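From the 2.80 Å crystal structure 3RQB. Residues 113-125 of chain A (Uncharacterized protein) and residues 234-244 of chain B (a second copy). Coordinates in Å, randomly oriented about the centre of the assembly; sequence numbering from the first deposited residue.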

# COMPACT_ATOMS: atom_id res chain seq x y z
N GLY A 113 -7.74 4.89 14.54
CA GLY A 113 -9.00 4.23 14.82
C GLY A 113 -8.89 3.23 15.95
O GLY A 113 -7.79 2.95 16.43
N ILE A 114 -10.03 2.69 16.38
CA ILE A 114 -10.03 1.78 17.52
C ILE A 114 -10.25 0.32 17.13
O ILE A 114 -11.15 -0.01 16.34
CB ILE A 114 -11.06 2.19 18.57
CG1 ILE A 114 -10.86 1.35 19.85
CG2 ILE A 114 -12.46 2.05 18.00
CD1 ILE A 114 -11.85 1.65 20.98
N ARG A 115 -9.41 -0.54 17.70
CA ARG A 115 -9.50 -1.99 17.54
C ARG A 115 -10.40 -2.56 18.61
O ARG A 115 -10.16 -2.37 19.81
CB ARG A 115 -8.11 -2.62 17.67
CG ARG A 115 -7.05 -2.04 16.75
CD ARG A 115 -7.44 -2.23 15.28
NE ARG A 115 -7.44 -3.64 14.88
CZ ARG A 115 -6.39 -4.27 14.37
NH1 ARG A 115 -5.24 -3.63 14.20
NH2 ARG A 115 -6.48 -5.55 14.04
N ARG A 116 -11.45 -3.27 18.19
CA ARG A 116 -12.39 -3.90 19.11
C ARG A 116 -12.29 -5.43 19.10
O ARG A 116 -11.95 -6.04 18.08
CB ARG A 116 -13.81 -3.47 18.80
CG ARG A 116 -14.03 -1.98 18.99
CD ARG A 116 -15.50 -1.61 18.81
NE ARG A 116 -15.97 -0.76 19.90
CZ ARG A 116 -16.05 0.57 19.84
NH1 ARG A 116 -15.71 1.22 18.73
NH2 ARG A 116 -16.49 1.25 20.88
N GLU A 117 -12.57 -6.05 20.24
CA GLU A 117 -12.47 -7.50 20.30
C GLU A 117 -13.44 -8.08 19.28
O GLU A 117 -14.59 -7.65 19.18
CB GLU A 117 -12.73 -8.03 21.70
CG GLU A 117 -12.04 -9.37 21.98
CD GLU A 117 -10.60 -9.41 21.47
OE1 GLU A 117 -9.68 -9.02 22.22
OE2 GLU A 117 -10.38 -9.85 20.31
N SER A 118 -12.95 -9.04 18.50
CA SER A 118 -13.72 -9.58 17.38
C SER A 118 -13.14 -10.91 16.96
O SER A 118 -12.14 -11.36 17.52
CB SER A 118 -13.68 -8.61 16.20
OG SER A 118 -12.48 -8.76 15.44
N TRP A 119 -13.75 -11.52 15.95
CA TRP A 119 -13.29 -12.79 15.41
C TRP A 119 -11.86 -12.71 14.88
O TRP A 119 -11.46 -11.69 14.31
CB TRP A 119 -14.21 -13.30 14.30
CG TRP A 119 -13.72 -14.58 13.67
CD1 TRP A 119 -13.57 -15.79 14.29
CD2 TRP A 119 -13.32 -14.77 12.31
NE1 TRP A 119 -13.08 -16.72 13.39
CE2 TRP A 119 -12.92 -16.12 12.17
CE3 TRP A 119 -13.24 -13.93 11.20
CZ2 TRP A 119 -12.46 -16.64 10.96
CZ3 TRP A 119 -12.78 -14.45 9.99
CH2 TRP A 119 -12.40 -15.79 9.89
N SER A 120 -11.09 -13.77 15.09
CA SER A 120 -9.72 -13.83 14.60
C SER A 120 -9.37 -15.14 13.90
O SER A 120 -9.64 -16.23 14.42
CB SER A 120 -8.71 -13.54 15.72
OG SER A 120 -8.69 -12.16 16.04
N HIS A 121 -8.79 -15.02 12.71
CA HIS A 121 -8.05 -16.10 12.09
C HIS A 121 -6.89 -15.51 11.30
O HIS A 121 -6.96 -14.37 10.84
CB HIS A 121 -8.94 -16.93 11.17
CG HIS A 121 -8.19 -17.90 10.32
ND1 HIS A 121 -7.63 -19.06 10.83
CD2 HIS A 121 -7.89 -17.89 9.00
CE1 HIS A 121 -7.03 -19.71 9.85
NE2 HIS A 121 -7.17 -19.02 8.74
N THR A 122 -5.80 -16.25 11.15
CA THR A 122 -4.69 -15.75 10.35
C THR A 122 -4.41 -16.72 9.19
O THR A 122 -4.12 -17.90 9.39
CB THR A 122 -3.41 -15.48 11.20
OG1 THR A 122 -3.09 -16.66 11.94
CG2 THR A 122 -3.63 -14.31 12.19
N GLU A 123 -4.55 -16.21 7.97
CA GLU A 123 -4.51 -17.05 6.77
C GLU A 123 -3.11 -17.51 6.39
O GLU A 123 -2.90 -18.70 6.15
CB GLU A 123 -5.16 -16.32 5.58
CG GLU A 123 -5.39 -17.21 4.37
CD GLU A 123 -6.15 -18.48 4.71
OE1 GLU A 123 -6.80 -18.53 5.78
OE2 GLU A 123 -6.09 -19.44 3.90
N ALA A 124 -2.17 -16.57 6.34
CA ALA A 124 -0.82 -16.84 5.85
C ALA A 124 -0.02 -17.69 6.82
O ALA A 124 -0.28 -17.69 8.02
CB ALA A 124 -0.09 -15.55 5.55
N VAL A 125 0.95 -18.43 6.29
CA VAL A 125 1.74 -19.34 7.11
C VAL A 125 3.07 -18.72 7.49
O VAL A 125 3.87 -18.34 6.63
CB VAL A 125 1.95 -20.70 6.42
CG1 VAL A 125 0.66 -21.14 5.77
CG2 VAL A 125 3.10 -20.64 5.39
N ALA B 234 -6.54 -12.66 -5.50
CA ALA B 234 -6.60 -11.95 -4.23
C ALA B 234 -6.47 -12.95 -3.12
O ALA B 234 -7.13 -13.99 -3.11
CB ALA B 234 -7.91 -11.19 -4.11
N ARG B 235 -5.59 -12.65 -2.17
CA ARG B 235 -5.40 -13.50 -1.01
C ARG B 235 -5.53 -12.64 0.23
O ARG B 235 -5.59 -11.40 0.16
CB ARG B 235 -4.05 -14.25 -1.06
CG ARG B 235 -2.83 -13.43 -0.66
CD ARG B 235 -1.52 -14.22 -0.80
NE ARG B 235 -0.33 -13.41 -0.51
CZ ARG B 235 0.31 -13.38 0.66
NH1 ARG B 235 -0.11 -14.13 1.68
NH2 ARG B 235 1.38 -12.60 0.82
N ALA B 236 -5.62 -13.29 1.38
CA ALA B 236 -5.72 -12.58 2.63
C ALA B 236 -4.55 -12.98 3.49
O ALA B 236 -3.89 -13.99 3.24
CB ALA B 236 -7.03 -12.91 3.33
N THR B 237 -4.27 -12.17 4.50
CA THR B 237 -3.18 -12.48 5.41
C THR B 237 -3.74 -12.88 6.78
O THR B 237 -3.58 -14.01 7.21
CB THR B 237 -2.22 -11.30 5.53
OG1 THR B 237 -2.11 -10.65 4.26
CG2 THR B 237 -0.85 -11.81 5.94
N GLY B 238 -4.41 -11.95 7.44
CA GLY B 238 -5.00 -12.27 8.72
C GLY B 238 -6.27 -11.48 8.96
O GLY B 238 -6.59 -10.57 8.19
N PHE B 239 -6.99 -11.85 10.01
CA PHE B 239 -8.16 -11.11 10.45
C PHE B 239 -8.04 -10.95 11.95
O PHE B 239 -8.06 -11.94 12.69
CB PHE B 239 -9.42 -11.92 10.15
CG PHE B 239 -9.51 -12.45 8.74
CD1 PHE B 239 -8.88 -13.65 8.39
CD2 PHE B 239 -10.26 -11.80 7.77
CE1 PHE B 239 -8.98 -14.16 7.08
CE2 PHE B 239 -10.37 -12.30 6.47
CZ PHE B 239 -9.73 -13.48 6.13
N SER B 240 -7.94 -9.72 12.43
CA SER B 240 -7.82 -9.54 13.87
C SER B 240 -8.50 -8.29 14.37
O SER B 240 -8.44 -7.24 13.73
CB SER B 240 -6.35 -9.54 14.29
OG SER B 240 -6.24 -9.34 15.69
N HIS B 241 -9.16 -8.41 15.52
CA HIS B 241 -9.62 -7.25 16.27
C HIS B 241 -10.26 -6.19 15.39
O HIS B 241 -9.93 -5.00 15.50
CB HIS B 241 -8.47 -6.65 17.07
CG HIS B 241 -8.10 -7.45 18.28
ND1 HIS B 241 -7.65 -8.75 18.21
CD2 HIS B 241 -8.13 -7.13 19.60
CE1 HIS B 241 -7.40 -9.20 19.43
NE2 HIS B 241 -7.69 -8.24 20.29
N GLY B 242 -11.15 -6.60 14.49
CA GLY B 242 -11.93 -5.64 13.74
C GLY B 242 -11.44 -5.31 12.35
O GLY B 242 -12.11 -4.57 11.63
N TYR B 243 -10.29 -5.83 11.96
CA TYR B 243 -9.79 -5.56 10.61
C TYR B 243 -9.20 -6.77 9.89
O TYR B 243 -8.84 -7.77 10.52
CB TYR B 243 -8.76 -4.43 10.62
CG TYR B 243 -9.38 -3.10 10.92
CD1 TYR B 243 -9.78 -2.24 9.90
CD2 TYR B 243 -9.59 -2.71 12.23
CE1 TYR B 243 -10.36 -1.01 10.19
CE2 TYR B 243 -10.17 -1.50 12.53
CZ TYR B 243 -10.55 -0.65 11.52
OH TYR B 243 -11.12 0.57 11.88
N PHE B 244 -9.13 -6.66 8.57
CA PHE B 244 -8.39 -7.63 7.77
C PHE B 244 -7.86 -6.96 6.51
O PHE B 244 -8.22 -5.82 6.21
CB PHE B 244 -9.28 -8.81 7.39
CG PHE B 244 -10.28 -8.49 6.33
CD1 PHE B 244 -11.55 -8.05 6.66
CD2 PHE B 244 -9.94 -8.61 4.98
CE1 PHE B 244 -12.47 -7.74 5.67
CE2 PHE B 244 -10.84 -8.30 3.98
CZ PHE B 244 -12.11 -7.87 4.32

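The tight turn of chain B is held from outside by an arginine of the other copy. In the type I' turn from S240(B) to Y243(B), the carbonyl oxygens of S240(B) and H241(B) lie near the plane of the R115(A) guanidinium, and each accepts a hydrogen bond: R115(A) NH2 to S240(B) O at 2.6 Å and R115(A) NE, almost linearly, to H241(B) O at 2.9 Å. Y243(B) CB covers one face of the same group. S240(B) O also receives the turn's own bond from Y243(B) N (2.9 Å), so the arginine shares an acceptor already used by the turn. The turn amide G242(B) N makes a weak hydrogen bond to S118(A) OG (2.7 Å), while E117(A) OE2 lies over one face of the H241(B) ring.

Beyond the turn, the chains pair as a short antiparallel ladder. F239(B) N donates to H121(A) O (2.7 Å); the return bond, H121(A) N to F239(B) O (3.2 Å), is weak. At the next pair, T122(A) CA and G238(B) CA approach to 3.9 Å; a CB on the glycine would sit tightly against T122(A) CG2. T237(B) O then accepts from A124(A) N (3.0 Å) and, weakly, E123(A) N (2.5 Å). W119(A) packs obliquely on F239(B), with W119(A) CZ3 4.0 Å from F239(B) CG.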